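Local coordinates for oxalate biosynthetic component 1 (Burkholderia thailandensis, PDB 5IKY), which produces oxalate in quorum sensing-dependent oxalogenesis, as a bifunctional enzyme that combines a serine hydrolase activity with a lyase activity, at residues G58-E63 with S178-G183; A382-H387 with I401-R406. All coordinates share one frame; numbering follows the deposited sequence.

Contact 1: residues G58-E63 with S178-G183; sequences GGIVRE and SLFENG
Leu179 meets Ile60 through methyl groups alone, its CD1 lying 3.6 Å from CD1 of the isoleucine where the two side chains cross at about a right angle. The extended second torsion of Ile60 (chi2 -179°) carries CD1 out to this point. Phe180 uses the other branch of the same residue. Its CA-CB bond points away from residues 58-63, but the ring comes back, and CE1 lies 3.8 Å from Ile60 CG2, with CZ almost as near; the methyl approaches the ring obliquely. Ile60 is thus divided between two successive helix residues, one methyl for each. At Asn182, whose N donates to Leu179 O, the chain has reached the turn that follows the helix, and from here its backbone faces Arg62. Asn182 O is 3.3 Å from Arg62 NE, placed obliquely to the guanidinium. Gly183 lays its CA over one face of that group, and its C packs 3.7 Å from Arg62 CD. The arginine chain, with CG anti to the backbone N, bends at chi2 (72°), which sets CD against the glycine, while NH2 hydrogen-bonds beyond the contact to Pro107 O. The contact belongs to the N-terminal domain, where helix 176-181 and the turn after it lie against strand 60-64, the middle strand of an antiparallel sheet. Strand 156-160 flanks it on one side and strand 185-186, reached directly from the turn, on the other; Val165 and Met168 of helix 162-172 join Ile60 and Leu179 in the apolar layer.

Contact 2: residues A382-H387 with I401-R406; sequences AVDQYH and IDVPTR
Asp384 OD1 accepts from Arg406 NE at 2.7 Å, the shorter arm of a salt bridge between the two side chains. The bond is bent, with an N-H...O angle of 140°, and reaches the oxygen on the syn side, somewhat out of the carboxylate plane. A second, weak bond runs from Arg406 NH2 to Asp384 OD2 at 2.9 Å. The carboxylate and guanidinium planes stand 54° apart, so the two groups are not coplanar, and OD1 lies at the guanidinium edge. The arginine leaves the helix extended and bends at chi3 (51°), which swings NE toward the aspartate; the CD before it lies 3.5 Å from Ala382 O. Val403 flanks the carboxylate, its CG2 3.5 Å from Asp384 OD1. In the TIM-barrel domain this region belongs to a beta-alpha connection: the chain leaves barrel strand 375-380, makes the hairpin of strands 386-388 and 395-397, and enters helix 403-415. Asp402 is the N-cap of that helix, its OD1 taking the N-H of Thr405 at 2.7 Å from above the carboxylate plane. Arg406 N donates to Asp402 O, so the residue that bridges to Asp384 is also tied by its backbone to the cap. Val403 N is held in turn by Asp397 OD2, from the second hairpin strand. Deeper in, Ile401 reaches back with CD1 to lie 4.0 Å from Ala382 N, while its side chain also packs on Leu432 of helix 418-442.

Contact 1 and contact 2 follow each other along the chain, the first closing before the second opens, and do not touch: their centres are 42 Å apart and their nearest atoms about 30 Å. Contact 1 lies in the N-terminal domain and combines apolar side chains with an arginine laid against the backbone of a turn, whereas contact 2 rests on a salt bridge beside the TIM barrel. The magnesium ligands His227 and Glu477 belong to neither. They follow barrel strands 223-226 and 471-474, just as residues 382-387 follow strand 375-380, which puts contact 2 at the same end of the barrel as the metal, the end that carries the active site in TIM-barrel enzymes.

Contact 1: residues G58-E63 with S178-G183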
loop_
_atom_site.group_PDB
_atom_site.type_symbol
_atom_site.label_atom_id
_atom_site.label_comp_id
_atom_site.label_asym_id
_atom_site.label_seq_id
_atom_site.Cartn_x
_atom_site.Cartn_y
_atom_site.Cartn_z
ATOM N N GLY A 58 -21.992 44.152 -6.140
ATOM C CA GLY A 58 -21.766 44.116 -4.706
ATOM C C GLY A 58 -20.848 43.005 -4.234
ATOM O O GLY A 58 -20.474 42.964 -3.062
ATOM N N GLY A 59 -20.486 42.100 -5.140
ATOM C CA GLY A 59 -19.580 41.014 -4.815
ATOM C C GLY A 59 -18.120 41.417 -4.926
ATOM O O GLY A 59 -17.791 42.401 -5.588
ATOM N N ILE A 60 -17.240 40.656 -4.279
ATOM C CA ILE A 60 -15.808 40.945 -4.321
ATOM C C ILE A 60 -15.039 39.850 -5.052
ATOM O O ILE A 60 -15.466 38.696 -5.082
ATOM C CB ILE A 60 -15.220 41.112 -2.908
ATOM C CG1 ILE A 60 -15.371 39.819 -2.109
ATOM C CG2 ILE A 60 -15.888 42.268 -2.184
ATOM C CD1 ILE A 60 -14.839 39.915 -0.703
ATOM N N VAL A 61 -13.903 40.214 -5.642
ATOM C CA VAL A 61 -13.105 39.257 -6.403
ATOM C C VAL A 61 -11.605 39.430 -6.159
ATOM O O VAL A 61 -11.122 40.536 -5.905
ATOM C CB VAL A 61 -13.392 39.369 -7.922
ATOM C CG1 VAL A 61 -12.737 40.608 -8.512
ATOM C CG2 VAL A 61 -12.930 38.120 -8.657
ATOM N N ARG A 62 -10.881 38.317 -6.211
ATOM C CA ARG A 62 -9.425 38.326 -6.182
ATOM C C ARG A 62 -8.917 37.632 -7.438
ATOM O O ARG A 62 -8.859 36.403 -7.495
ATOM C CB ARG A 62 -8.892 37.631 -4.927
ATOM C CG ARG A 62 -7.372 37.559 -4.846
ATOM C CD ARG A 62 -6.748 38.918 -4.565
ATOM N NE ARG A 62 -5.298 38.830 -4.403
ATOM C CZ ARG A 62 -4.418 39.145 -5.348
ATOM N NH1 ARG A 62 -4.837 39.585 -6.526
ATOM N NH2 ARG A 62 -3.118 39.028 -5.111
ATOM N N GLU A 63 -8.568 38.420 -8.449
ATOM C CA GLU A 63 -8.177 37.863 -9.738
ATOM C C GLU A 63 -6.779 38.296 -10.162
ATOM O O GLU A 63 -6.336 39.397 -9.841
ATOM C CB GLU A 63 -9.186 38.261 -10.817
ATOM C CG GLU A 63 -9.321 39.762 -11.025
ATOM C CD GLU A 63 -10.124 40.104 -12.265
ATOM O OE1 GLU A 63 -10.167 39.269 -13.195
ATOM O OE2 GLU A 63 -10.709 41.207 -12.312
ATOM N N SER A 178 -9.616 43.385 5.228
ATOM C CA SER A 178 -8.341 42.765 4.939
ATOM C C SER A 178 -8.299 42.257 3.508
ATOM O O SER A 178 -7.242 42.223 2.866
ATOM C CB SER A 178 -8.061 41.617 5.917
ATOM O OG SER A 178 -6.807 40.976 5.632
ATOM N N LEU A 179 -9.457 41.845 3.014
ATOM C CA LEU A 179 -9.551 41.385 1.644
ATOM C C LEU A 179 -9.246 42.545 0.706
ATOM O O LEU A 179 -8.462 42.406 -0.232
ATOM C CB LEU A 179 -10.931 40.793 1.370
ATOM C CG LEU A 179 -11.309 39.680 2.351
ATOM C CD1 LEU A 179 -12.717 39.159 2.100
ATOM C CD2 LEU A 179 -10.294 38.547 2.291
ATOM N N PHE A 180 -9.853 43.693 0.984
ATOM C CA PHE A 180 -9.585 44.912 0.232
ATOM C C PHE A 180 -8.118 45.326 0.339
ATOM O O PHE A 180 -7.516 45.761 -0.642
ATOM C CB PHE A 180 -10.492 46.043 0.719
ATOM C CG PHE A 180 -11.932 45.870 0.333
ATOM C CD1 PHE A 180 -12.267 45.323 -0.895
ATOM C CD2 PHE A 180 -12.950 46.254 1.191
ATOM C CE1 PHE A 180 -13.587 45.160 -1.262
ATOM C CE2 PHE A 180 -14.276 46.092 0.829
ATOM C CZ PHE A 180 -14.594 45.544 -0.400
ATOM N N GLU A 181 -7.544 45.173 1.528
ATOM C CA GLU A 181 -6.143 45.516 1.751
ATOM C C GLU A 181 -5.204 44.473 1.143
ATOM O O GLU A 181 -3.999 44.704 1.030
ATOM C CB GLU A 181 -5.862 45.663 3.248
ATOM N N ASN A 182 -5.760 43.329 0.750
ATOM C CA ASN A 182 -4.963 42.254 0.164
ATOM C C ASN A 182 -5.312 41.955 -1.292
ATOM O O ASN A 182 -5.101 40.838 -1.765
ATOM C CB ASN A 182 -5.106 40.972 0.987
ATOM C CG ASN A 182 -4.126 40.907 2.142
ATOM O OD1 ASN A 182 -3.411 41.869 2.422
ATOM N ND2 ASN A 182 -4.087 39.764 2.817
ATOM N N GLY A 183 -5.852 42.943 -1.998
ATOM C CA GLY A 183 -6.057 42.817 -3.430
ATOM C C GLY A 183 -7.469 42.525 -3.909
ATOM O O GLY A 183 -7.737 42.600 -5.107
#

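Contact 2: residues A382-H387 with I401-R406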
loop_
_atom_site.group_PDB
_atom_site.type_symbol
_atom_site.label_atom_id
_atom_site.label_comp_id
_atom_site.label_asym_id
_atom_site.label_seq_id
_atom_site.Cartn_x
_atom_site.Cartn_y
_atom_site.Cartn_z
ATOM N N ALA A 382 -30.762 7.779 4.744
ATOM C CA ALA A 382 -30.946 9.231 4.717
ATOM C C ALA A 382 -31.015 9.797 3.298
ATOM O O ALA A 382 -30.796 10.988 3.091
ATOM C CB ALA A 382 -29.837 9.922 5.511
ATOM N N VAL A 383 -31.327 8.944 2.329
ATOM C CA VAL A 383 -31.556 9.384 0.956
ATOM C C VAL A 383 -33.026 9.196 0.593
ATOM O O VAL A 383 -33.508 8.068 0.501
ATOM C CB VAL A 383 -30.671 8.614 -0.043
ATOM C CG1 VAL A 383 -31.069 8.944 -1.477
ATOM C CG2 VAL A 383 -29.203 8.928 0.201
ATOM N N ASP A 384 -33.734 10.304 0.391
ATOM C CA ASP A 384 -35.180 10.266 0.180
ATOM C C ASP A 384 -35.579 9.484 -1.071
ATOM O O ASP A 384 -35.119 9.773 -2.175
ATOM C CB ASP A 384 -35.741 11.686 0.105
ATOM C CG ASP A 384 -35.637 12.422 1.426
ATOM O OD1 ASP A 384 -35.331 11.768 2.444
ATOM O OD2 ASP A 384 -35.867 13.650 1.448
ATOM N N GLN A 385 -36.449 8.497 -0.875
ATOM C CA GLN A 385 -36.887 7.611 -1.947
ATOM C C GLN A 385 -38.400 7.637 -2.139
ATOM O O GLN A 385 -39.157 7.878 -1.197
ATOM C CB GLN A 385 -36.432 6.175 -1.666
ATOM C CG GLN A 385 -34.955 5.925 -1.919
ATOM C CD GLN A 385 -34.646 5.739 -3.392
ATOM O OE1 GLN A 385 -35.371 5.045 -4.109
ATOM N NE2 GLN A 385 -33.570 6.365 -3.853
ATOM N N TYR A 386 -38.828 7.380 -3.369
ATOM C CA TYR A 386 -40.244 7.240 -3.687
ATOM C C TYR A 386 -40.591 5.800 -4.045
ATOM O O TYR A 386 -39.805 5.102 -4.684
ATOM C CB TYR A 386 -40.632 8.150 -4.858
ATOM C CG TYR A 386 -41.004 9.565 -4.479
ATOM C CD1 TYR A 386 -41.636 9.845 -3.274
ATOM C CD2 TYR A 386 -40.723 10.624 -5.335
ATOM C CE1 TYR A 386 -41.978 11.143 -2.934
ATOM C CE2 TYR A 386 -41.059 11.920 -5.005
ATOM C CZ TYR A 386 -41.683 12.176 -3.803
ATOM O OH TYR A 386 -42.017 13.468 -3.472
ATOM N N HIS A 387 -41.767 5.356 -3.624
ATOM C CA HIS A 387 -42.398 4.210 -4.256
ATOM C C HIS A 387 -43.504 4.746 -5.147
ATOM O O HIS A 387 -44.237 5.651 -4.750
ATOM C CB HIS A 387 -42.963 3.226 -3.234
ATOM C CG HIS A 387 -43.845 2.177 -3.838
ATOM N ND1 HIS A 387 -45.208 2.337 -3.971
ATOM C CD2 HIS A 387 -43.560 0.956 -4.348
ATOM C CE1 HIS A 387 -45.724 1.260 -4.535
ATOM N NE2 HIS A 387 -44.745 0.406 -4.774
ATOM N N ILE A 401 -35.022 5.697 6.122
ATOM C CA ILE A 401 -35.352 6.685 7.136
ATOM C C ILE A 401 -36.405 7.612 6.548
ATOM O O ILE A 401 -36.137 8.298 5.562
ATOM C CB ILE A 401 -34.119 7.496 7.579
ATOM C CG1 ILE A 401 -33.022 6.563 8.091
ATOM C CG2 ILE A 401 -34.499 8.512 8.647
ATOM C CD1 ILE A 401 -31.799 7.287 8.604
ATOM N N ASP A 402 -37.602 7.623 7.129
ATOM C CA ASP A 402 -38.689 8.416 6.563
ATOM C C ASP A 402 -38.305 9.889 6.523
ATOM O O ASP A 402 -37.559 10.370 7.377
ATOM C CB ASP A 402 -39.999 8.218 7.342
ATOM C CG ASP A 402 -39.919 8.714 8.774
ATOM O OD1 ASP A 402 -39.983 9.942 8.990
ATOM O OD2 ASP A 402 -39.819 7.873 9.690
ATOM N N VAL A 403 -38.803 10.586 5.508
ATOM C CA VAL A 403 -38.469 11.989 5.273
ATOM C C VAL A 403 -38.713 12.908 6.484
ATOM O O VAL A 403 -37.865 13.752 6.781
ATOM C CB VAL A 403 -39.245 12.532 4.047
ATOM C CG1 VAL A 403 -38.995 14.018 3.863
ATOM C CG2 VAL A 403 -38.853 11.759 2.794
ATOM N N PRO A 404 -39.854 12.756 7.190
ATOM C CA PRO A 404 -39.999 13.581 8.397
ATOM C C PRO A 404 -38.883 13.358 9.418
ATOM O O PRO A 404 -38.430 14.314 10.049
ATOM C CB PRO A 404 -41.348 13.131 8.967
ATOM C CG PRO A 404 -42.112 12.679 7.784
ATOM C CD PRO A 404 -41.100 12.024 6.888
ATOM N N THR A 405 -38.442 12.113 9.568
ATOM C CA THR A 405 -37.380 11.796 10.514
ATOM C C THR A 405 -36.032 12.318 10.021
ATOM O O THR A 405 -35.214 12.778 10.818
ATOM C CB THR A 405 -37.284 10.280 10.774
ATOM O OG1 THR A 405 -38.557 9.792 11.217
ATOM C CG2 THR A 405 -36.243 9.981 11.843
ATOM N N ARG A 406 -35.803 12.258 8.711
ATOM C CA ARG A 406 -34.562 12.782 8.149
ATOM C C ARG A 406 -34.459 14.284 8.376
ATOM O O ARG A 406 -33.410 14.792 8.772
ATOM C CB ARG A 406 -34.450 12.487 6.651
ATOM C CG ARG A 406 -33.167 13.065 6.047
ATOM C CD ARG A 406 -33.195 13.137 4.529
ATOM N NE ARG A 406 -34.393 13.801 4.021
ATOM C CZ ARG A 406 -34.591 15.114 4.042
ATOM N NH1 ARG A 406 -33.678 15.921 4.563
ATOM N NH2 ARG A 406 -35.710 15.624 3.550
#